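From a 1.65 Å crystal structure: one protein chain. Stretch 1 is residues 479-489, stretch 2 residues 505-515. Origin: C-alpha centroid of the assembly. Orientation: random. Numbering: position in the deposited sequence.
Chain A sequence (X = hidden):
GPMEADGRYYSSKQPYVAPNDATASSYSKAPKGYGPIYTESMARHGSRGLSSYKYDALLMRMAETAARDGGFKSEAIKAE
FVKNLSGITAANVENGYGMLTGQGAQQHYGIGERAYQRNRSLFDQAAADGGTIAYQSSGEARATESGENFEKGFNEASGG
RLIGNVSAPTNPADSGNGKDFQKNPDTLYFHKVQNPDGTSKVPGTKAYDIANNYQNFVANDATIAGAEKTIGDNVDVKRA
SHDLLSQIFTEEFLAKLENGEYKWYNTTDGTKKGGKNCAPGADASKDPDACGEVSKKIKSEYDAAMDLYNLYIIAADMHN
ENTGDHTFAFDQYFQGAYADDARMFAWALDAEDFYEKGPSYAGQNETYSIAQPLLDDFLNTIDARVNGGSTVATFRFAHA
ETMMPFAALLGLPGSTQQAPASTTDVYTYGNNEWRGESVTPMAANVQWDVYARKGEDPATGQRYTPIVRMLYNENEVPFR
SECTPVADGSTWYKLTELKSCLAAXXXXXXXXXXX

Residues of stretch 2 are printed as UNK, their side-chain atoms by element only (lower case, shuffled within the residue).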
ATOM      1  N   PHE A 479      -5.457  12.802  15.703  1.00 12.71           N
ATOM      2  CA  PHE A 479      -5.424  13.530  14.447  1.00 12.42           C
ATOM      3  C   PHE A 479      -4.254  14.508  14.495  1.00 16.17           C
ATOM      4  O   PHE A 479      -3.579  14.624  15.529  1.00 15.78           O
ATOM      5  CB  PHE A 479      -6.763  14.235  14.207  1.00 12.70           C
ATOM      6  CG  PHE A 479      -7.827  13.325  13.616  1.00 13.32           C
ATOM      7  CD1 PHE A 479      -8.016  13.262  12.242  1.00 17.87           C
ATOM      8  CD2 PHE A 479      -8.621  12.530  14.436  1.00 13.43           C
ATOM      9  CE1 PHE A 479      -8.987  12.436  11.697  1.00 15.79           C
ATOM     10  CE2 PHE A 479      -9.593  11.698  13.894  1.00 14.06           C
ATOM     11  CZ  PHE A 479      -9.769  11.650  12.516  1.00 14.68           C
ATOM     12  N   ARG A 480      -3.981  15.178  13.379  1.00 14.11           N
ATOM     13  CA  ARG A 480      -2.807  16.047  13.264  1.00 14.29           C
ATOM     14  C   ARG A 480      -2.808  17.126  14.336  1.00 17.62           C
ATOM     15  O   ARG A 480      -3.867  17.521  14.826  1.00 17.14           O
ATOM     16  CB  ARG A 480      -2.740  16.677  11.867  1.00 16.02           C
ATOM     17  CG  ARG A 480      -4.006  17.398  11.470  1.00 15.69           C
ATOM     18  CD  ARG A 480      -3.911  17.940  10.034  1.00 15.24           C
ATOM     19  NE  ARG A 480      -2.684  18.716   9.855  1.00 15.99           N
ATOM     20  CZ  ARG A 480      -1.906  18.689   8.776  1.00 14.58           C
ATOM     21  NH1 ARG A 480      -2.208  17.931   7.723  1.00 15.69           N
ATOM     22  NH2 ARG A 480      -0.809  19.443   8.744  1.00 19.90           N
ATOM     23  N   SER A 481      -1.616  17.594  14.702  1.00 16.41           N
ATOM     24  CA  SER A 481      -1.426  18.408  15.906  1.00 17.49           C
ATOM     25  C   SER A 481      -2.234  19.703  15.950  1.00 16.29           C
ATOM     26  O   SER A 481      -2.500  20.231  17.029  1.00 17.32           O
ATOM     27  CB  SER A 481       0.060  18.722  16.090  1.00 23.85           C
ATOM     28  OG  SER A 481       0.499  19.583  15.060  1.00 28.37           O
ATOM     29  N   GLU A 482      -2.636  20.222  14.795  1.00 15.34           N
ATOM     30  CA  GLU A 482      -3.455  21.429  14.798  1.00 17.94           C
ATOM     31  C   GLU A 482      -4.849  21.168  15.373  1.00 18.46           C
ATOM     32  O   GLU A 482      -5.511  22.086  15.880  1.00 18.26           O
ATOM     33  CB  GLU A 482      -3.557  22.004  13.382  1.00 15.92           C
ATOM     34  CG  GLU A 482      -2.228  22.418  12.771  1.00 17.64           C
ATOM     35  CD  GLU A 482      -1.637  21.349  11.864  1.00 22.07           C
ATOM     36  OE1 GLU A 482      -1.884  20.141  12.097  1.00 20.39           O
ATOM     37  OE2 GLU A 482      -0.933  21.716  10.902  1.00 23.01           O
ATOM     38  N   CYS A 483      -5.303  19.919  15.286  1.00 13.01           N
ATOM     39  CA  CYS A 483      -6.651  19.564  15.738  1.00 15.43           C
ATOM     40  C   CYS A 483      -6.759  19.506  17.252  1.00 16.35           C
ATOM     41  O   CYS A 483      -5.882  18.959  17.916  1.00 16.00           O
ATOM     42  CB  CYS A 483      -7.072  18.205  15.173  1.00 13.90           C
ATOM     43  SG  CYS A 483      -7.143  18.132  13.371  1.00 17.06           S
ATOM     44  N   THR A 484      -7.854  20.047  17.790  1.00 13.91           N
ATOM     45  CA  THR A 484      -8.106  20.026  19.232  1.00 13.28           C
ATOM     46  C   THR A 484      -9.138  18.957  19.557  1.00 11.60           C
ATOM     47  O   THR A 484     -10.235  18.994  19.014  1.00 12.31           O
ATOM     48  CB  THR A 484      -8.691  21.370  19.697  1.00 15.07           C
ATOM     49  OG1 THR A 484      -7.762  22.417  19.407  1.00 17.62           O
ATOM     50  CG2 THR A 484      -8.982  21.355  21.197  1.00 15.70           C
ATOM     51  N   PRO A 485      -8.794  17.998  20.440  1.00 14.39           N
ATOM     52  CA  PRO A 485      -9.775  16.953  20.771  1.00 14.13           C
ATOM     53  C   PRO A 485     -10.865  17.436  21.717  1.00 16.16           C
ATOM     54  O   PRO A 485     -10.856  18.594  22.141  1.00 14.94           O
ATOM     55  CB  PRO A 485      -8.927  15.846  21.429  1.00 17.00           C
ATOM     56  CG  PRO A 485      -7.658  16.509  21.839  1.00 21.18           C
ATOM     57  CD  PRO A 485      -7.434  17.664  20.895  1.00 17.55           C
ATOM     58  N   VAL A 486     -11.801  16.554  22.054  1.00 13.42           N
ATOM     59  CA  VAL A 486     -12.983  16.977  22.804  1.00 12.92           C
ATOM     60  C   VAL A 486     -12.681  17.318  24.256  1.00 14.17           C
ATOM     61  O   VAL A 486     -13.471  17.986  24.926  1.00 14.74           O
ATOM     62  CB  VAL A 486     -14.072  15.899  22.778  1.00 12.68           C
ATOM     63  CG1 VAL A 486     -14.511  15.636  21.346  1.00 14.46           C
ATOM     64  CG2 VAL A 486     -13.567  14.612  23.457  1.00 12.75           C
ATOM     65  N   ALA A 487     -11.538  16.852  24.744  1.00 12.50           N
ATOM     66  CA  ALA A 487     -11.127  17.111  26.118  1.00 13.81           C
ATOM     67  C   ALA A 487      -9.636  16.856  26.214  1.00 16.52           C
ATOM     68  O   ALA A 487      -9.075  16.167  25.365  1.00 14.34           O
ATOM     69  CB  ALA A 487     -11.871  16.190  27.084  1.00 13.82           C
ATOM     70  N   ASP A 488      -8.990  17.384  27.251  1.00 15.83           N
ATOM     71  CA  ASP A 488      -7.602  17.009  27.485  1.00 16.19           C
ATOM     72  C   ASP A 488      -7.517  15.495  27.629  1.00 13.98           C
ATOM     73  O   ASP A 488      -8.422  14.866  28.190  1.00 18.09           O
ATOM     74  CB  ASP A 488      -7.070  17.661  28.759  1.00 19.28           C
ATOM     75  CG  ASP A 488      -7.128  19.165  28.717  1.00 21.90           C
ATOM     76  OD1 ASP A 488      -6.434  19.774  27.877  1.00 23.77           O
ATOM     77  OD2 ASP A 488      -7.843  19.730  29.562  1.00 25.68           O
ATOM     78  N   GLY A 489      -6.451  14.913  27.086  1.00 15.86           N
ATOM     79  CA  GLY A 489      -6.195  13.494  27.233  1.00 17.47           C
ATOM     80  C   GLY A 489      -7.073  12.589  26.382  1.00 17.75           C
ATOM     81  O   GLY A 489      -7.120  11.380  26.606  1.00 23.04           O
ATOM     82  N   UNK A 505      -6.267  25.156   5.543  1.00 18.10           N
ATOM     83  CA  UNK A 505      -5.853  26.146   6.525  1.00 17.83           C
ATOM     84  C   UNK A 505      -5.523  25.557   7.899  1.00 15.28           C
ATOM     85  O   UNK A 505      -4.918  26.234   8.730  1.00 19.66           O
ATOM     86  c   UNK A 505      -6.920  27.226   6.705  1.00 17.85           C
ATOM     87  o   UNK A 505      -6.940  27.407   4.398  1.00 25.54           O
ATOM     88  c   UNK A 505      -7.151  28.004   5.457  1.00 26.30           C
ATOM     89  o   UNK A 505      -7.549  29.181   5.541  1.00 33.27           O
ATOM     90  N   UNK A 506      -5.954  24.322   8.151  1.00 16.49           N
ATOM     91  CA  UNK A 506      -5.722  23.668   9.448  1.00 18.21           C
ATOM     92  C   UNK A 506      -6.013  24.541  10.675  1.00 15.68           C
ATOM     93  O   UNK A 506      -5.240  24.551  11.640  1.00 18.46           O
ATOM     94  c   UNK A 506      -3.014  22.181   7.464  1.00 20.63           C
ATOM     95  c   UNK A 506      -4.298  23.116   9.516  1.00 16.50           C
ATOM     96  n   UNK A 506      -4.751  21.046   8.149  1.00 18.93           N
ATOM     97  c   UNK A 506      -3.984  22.169   8.407  1.00 17.25           C
ATOM     98  n   UNK A 506      -3.204  21.084   6.667  1.00 24.46           N
ATOM     99  c   UNK A 506      -4.258  20.411   7.105  1.00 19.99           C
ATOM    100  N   UNK A 507      -7.128  25.265  10.637  1.00 16.01           N
ATOM    101  CA  UNK A 507      -7.546  26.077  11.773  1.00 14.89           C
ATOM    102  C   UNK A 507      -8.281  25.228  12.795  1.00 22.49           C
ATOM    103  O   UNK A 507      -9.085  24.359  12.437  1.00 21.80           O
ATOM    104  c   UNK A 507      -7.920  28.163  10.332  1.00 24.17           C
ATOM    105  c   UNK A 507      -8.346  30.347   9.181  1.00 36.60           C
ATOM    106  c   UNK A 507      -8.494  27.186  11.328  1.00 19.12           C
ATOM    107  n   UNK A 507      -9.354  31.403   8.891  1.00 37.71           N
ATOM    108  c   UNK A 507      -8.936  29.250  10.043  1.00 30.48           C
ATOM    109  N   UNK A 508      -8.030  25.494  14.071  1.00 17.58           N
ATOM    110  CA  UNK A 508      -8.801  24.840  15.119  1.00 16.48           C
ATOM    111  C   UNK A 508      -9.971  25.719  15.548  1.00 21.82           C
ATOM    112  O   UNK A 508      -9.894  26.951  15.482  1.00 21.07           O
ATOM    113  c   UNK A 508      -7.424  25.779  17.013  1.00 17.10           C
ATOM    114  c   UNK A 508      -7.939  24.502  16.341  1.00 18.98           C
ATOM    115  o   UNK A 508      -8.724  23.758  17.279  1.00 18.18           O
ATOM    116  N   UNK A 509     -11.058  25.090  15.986  1.00 16.61           N
ATOM    117  CA  UNK A 509     -12.167  25.853  16.548  1.00 21.63           C
ATOM    118  C   UNK A 509     -11.873  26.223  17.998  1.00 22.51           C
ATOM    119  O   UNK A 509     -12.642  26.960  18.617  1.00 22.47           O
ATOM    120  c   UNK A 509     -14.038  25.941  14.165  1.00 23.03           C
ATOM    121  c   UNK A 509     -13.918  24.699  15.045  1.00 17.93           C
ATOM    122  c   UNK A 509     -15.229  23.908  15.058  1.00 19.46           C
ATOM    123  c   UNK A 509     -13.484  25.076  16.459  1.00 17.10           C
ATOM    124  N   UNK A 510     -10.770  25.716  18.542  1.00 21.65           N
ATOM    125  CA  UNK A 510     -10.349  26.101  19.882  1.00 19.96           C
ATOM    126  C   UNK A 510     -11.293  25.624  20.970  1.00 21.80           C
ATOM    127  O   UNK A 510     -11.574  24.435  21.066  1.00 20.87           O
ATOM    128  N   UNK A 511     -11.773  26.546  21.802  1.00 22.24           N
ATOM    129  CA  UNK A 511     -12.694  26.188  22.875  1.00 19.37           C
ATOM    130  C   UNK A 511     -13.969  25.525  22.351  1.00 19.08           C
ATOM    131  O   UNK A 511     -14.555  24.671  23.021  1.00 23.45           O
ATOM    132  c   UNK A 511     -13.733  27.075  25.030  1.00 35.19           C
ATOM    133  c   UNK A 511     -13.043  27.417  23.720  1.00 21.48           C
ATOM    134  n   UNK A 511     -13.556  25.209  26.569  1.00 38.55           N
ATOM    135  o   UNK A 511     -11.673  26.284  25.983  1.00 46.64           O
ATOM    136  c   UNK A 511     -12.898  26.154  25.909  1.00 38.24           C
ATOM    137  N   UNK A 512     -14.398  25.899  21.147  1.00 17.80           N
ATOM    138  CA  UNK A 512     -15.601  25.300  20.577  1.00 20.00           C
ATOM    139  C   UNK A 512     -15.408  23.839  20.153  1.00 16.73           C
ATOM    140  O   UNK A 512     -16.377  23.160  19.822  1.00 20.55           O
ATOM    141  c   UNK A 512     -16.774  27.423  19.850  1.00 37.39           C
ATOM    142  c   UNK A 512     -16.123  26.128  19.404  1.00 21.56           C
ATOM    143  o   UNK A 512     -16.996  27.594  21.070  1.00 39.98           O
ATOM    144  o   UNK A 512     -17.071  28.265  18.975  1.00 45.58           O
ATOM    145  N   UNK A 513     -14.164  23.368  20.167  1.00 15.56           N
ATOM    146  CA  UNK A 513     -13.875  21.963  19.877  1.00 15.79           C
ATOM    147  C   UNK A 513     -14.134  21.084  21.103  1.00 15.76           C
ATOM    148  O   UNK A 513     -14.241  19.870  20.984  1.00 15.51           O
ATOM    149  c   UNK A 513     -12.420  21.807  19.410  1.00 15.15           C
ATOM    150  N   UNK A 514     -14.217  21.693  22.287  1.00 16.49           N
ATOM    151  CA  UNK A 514     -14.357  20.911  23.518  1.00 15.83           C
ATOM    152  C   UNK A 514     -15.815  20.541  23.766  1.00 17.48           C
ATOM    153  O   UNK A 514     -16.713  21.322  23.467  1.00 17.19           O
ATOM    154  n   UNK A 514      -9.041  19.459  24.290  1.00 16.63           N
ATOM    155  c   UNK A 514     -13.831  21.708  24.719  1.00 17.22           C
ATOM    156  c   UNK A 514      -8.997  20.660  24.854  1.00 24.60           C
ATOM    157  n   UNK A 514      -7.851  21.108  25.355  1.00 23.70           N
ATOM    158  n   UNK A 514     -10.085  21.424  24.907  1.00 21.31           N
ATOM    159  c   UNK A 514     -12.394  22.187  24.560  1.00 17.24           C
ATOM    160  c   UNK A 514     -11.411  21.037  24.415  1.00 19.41           C
ATOM    161  N   UNK A 515     -16.057  19.349  24.305  1.00 16.88           N
ATOM    162  CA  UNK A 515     -17.416  18.991  24.713  1.00 17.18           C
ATOM    163  C   UNK A 515     -17.733  19.550  26.100  1.00 30.42           C
ATOM    164  O   UNK A 515     -16.833  19.969  26.835  1.00 25.56           O
ATOM    165  OXT UNK A 515     -18.895  19.591  26.516  1.00 34.60           O
ATOM    166  c   UNK A 515     -16.923  15.252  25.695  1.00 27.00           C
ATOM    167  c   UNK A 515     -17.670  17.472  24.716  1.00 20.46           C
ATOM    168  c   UNK A 515     -16.716  16.755  25.670  1.00 21.80           C
ATOM    169  c   UNK A 515     -17.598  16.889  23.302  1.00 20.36           C
TER
HETATM  170  O   HOH W   1     -12.864  18.195  19.241  1.00 13.21           O
HETATM  171  O   HOH W   2     -14.234  18.819  27.343  1.00 19.10           O

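Position 505 carries two carbons, the second bearing two oxygens, and lies beyond reach of stretch 1: a short carboxylate, Asp505. At 506 one carbon leads into a five-membered ring of three carbons and two nitrogens, which identifies His506. Its ring receives the guanidinium of Arg480 flat on one face, with centres 3.5 Å apart and planes at 18°; Arg480 NH1 comes within 3.3 Å of His506 CE1. The approach is a stack, not a hydrogen bond, since Arg480 NH1 and His506 NE2, 3.5 Å apart, have a poor angle.

Position 507 has four carbons in a row ending in nitrogen and points away from stretch 1, as expected of an exposed Lys507. At 508 one carbon carries an oxygen and a carbon; that oxygen lies 2.7 Å from Thr484 OG1. The beta-branched hydroxyl is Thr508, and Thr484 OG1 donates to Thr508 OG1. Position 509 shows four carbons forked at the second, none of them in contact with stretch 1: Leu509.

Position 510 has no side-chain atoms and a phi of 67°, a combination that fits Gly510. Its N donates to Thr508 OG1 over 3.1 Å, tying the turn to the threonine. Three carbons, the last with one oxygen and one nitrogen, make 511 an amide, Gln511, directed away. Two carbons ending in two oxygens make 512 Asp512, also out of reach. The single carbon at 513 is 3.6 Å from Thr484 O and 3.8 Å from Thr484 CB; it is the methyl of Ala513.

Position 514 has three carbons, a nitrogen, then a carbon with two further nitrogens: Arg514. Its NH1 donates to Pro485 O (2.9 Å, 144°), near the guanidinium plane, while NH2 forms a salt bridge with Asp488 OD1 at 3.2 Å. Thr484 CG2 and Asp488 N cover opposite faces of the group. Position 515 has four carbons forked at the first, one arm two carbons long, and ends in a carboxylate: Ile515. Its CG2 packs 3.7 Å from Val486 CB.

The contact buries 643 Å² and works without a shared sheet. At one end, Arg480 is held by its salt bridge to Glu482 (NE to OE1, 2.8 Å) while its flat face rests on His506. At the other, Ile515 N donates to Val486 O (3.0 Å, 159°), and Arg514 bonds to backbone and carboxylate together. Water 1 bridges Thr484 O and Ala513 O, donating to each over 2.8 Å, so these two carbonyls are joined through solvent.

Stretch 2 505-515: DHKTLGQDARI
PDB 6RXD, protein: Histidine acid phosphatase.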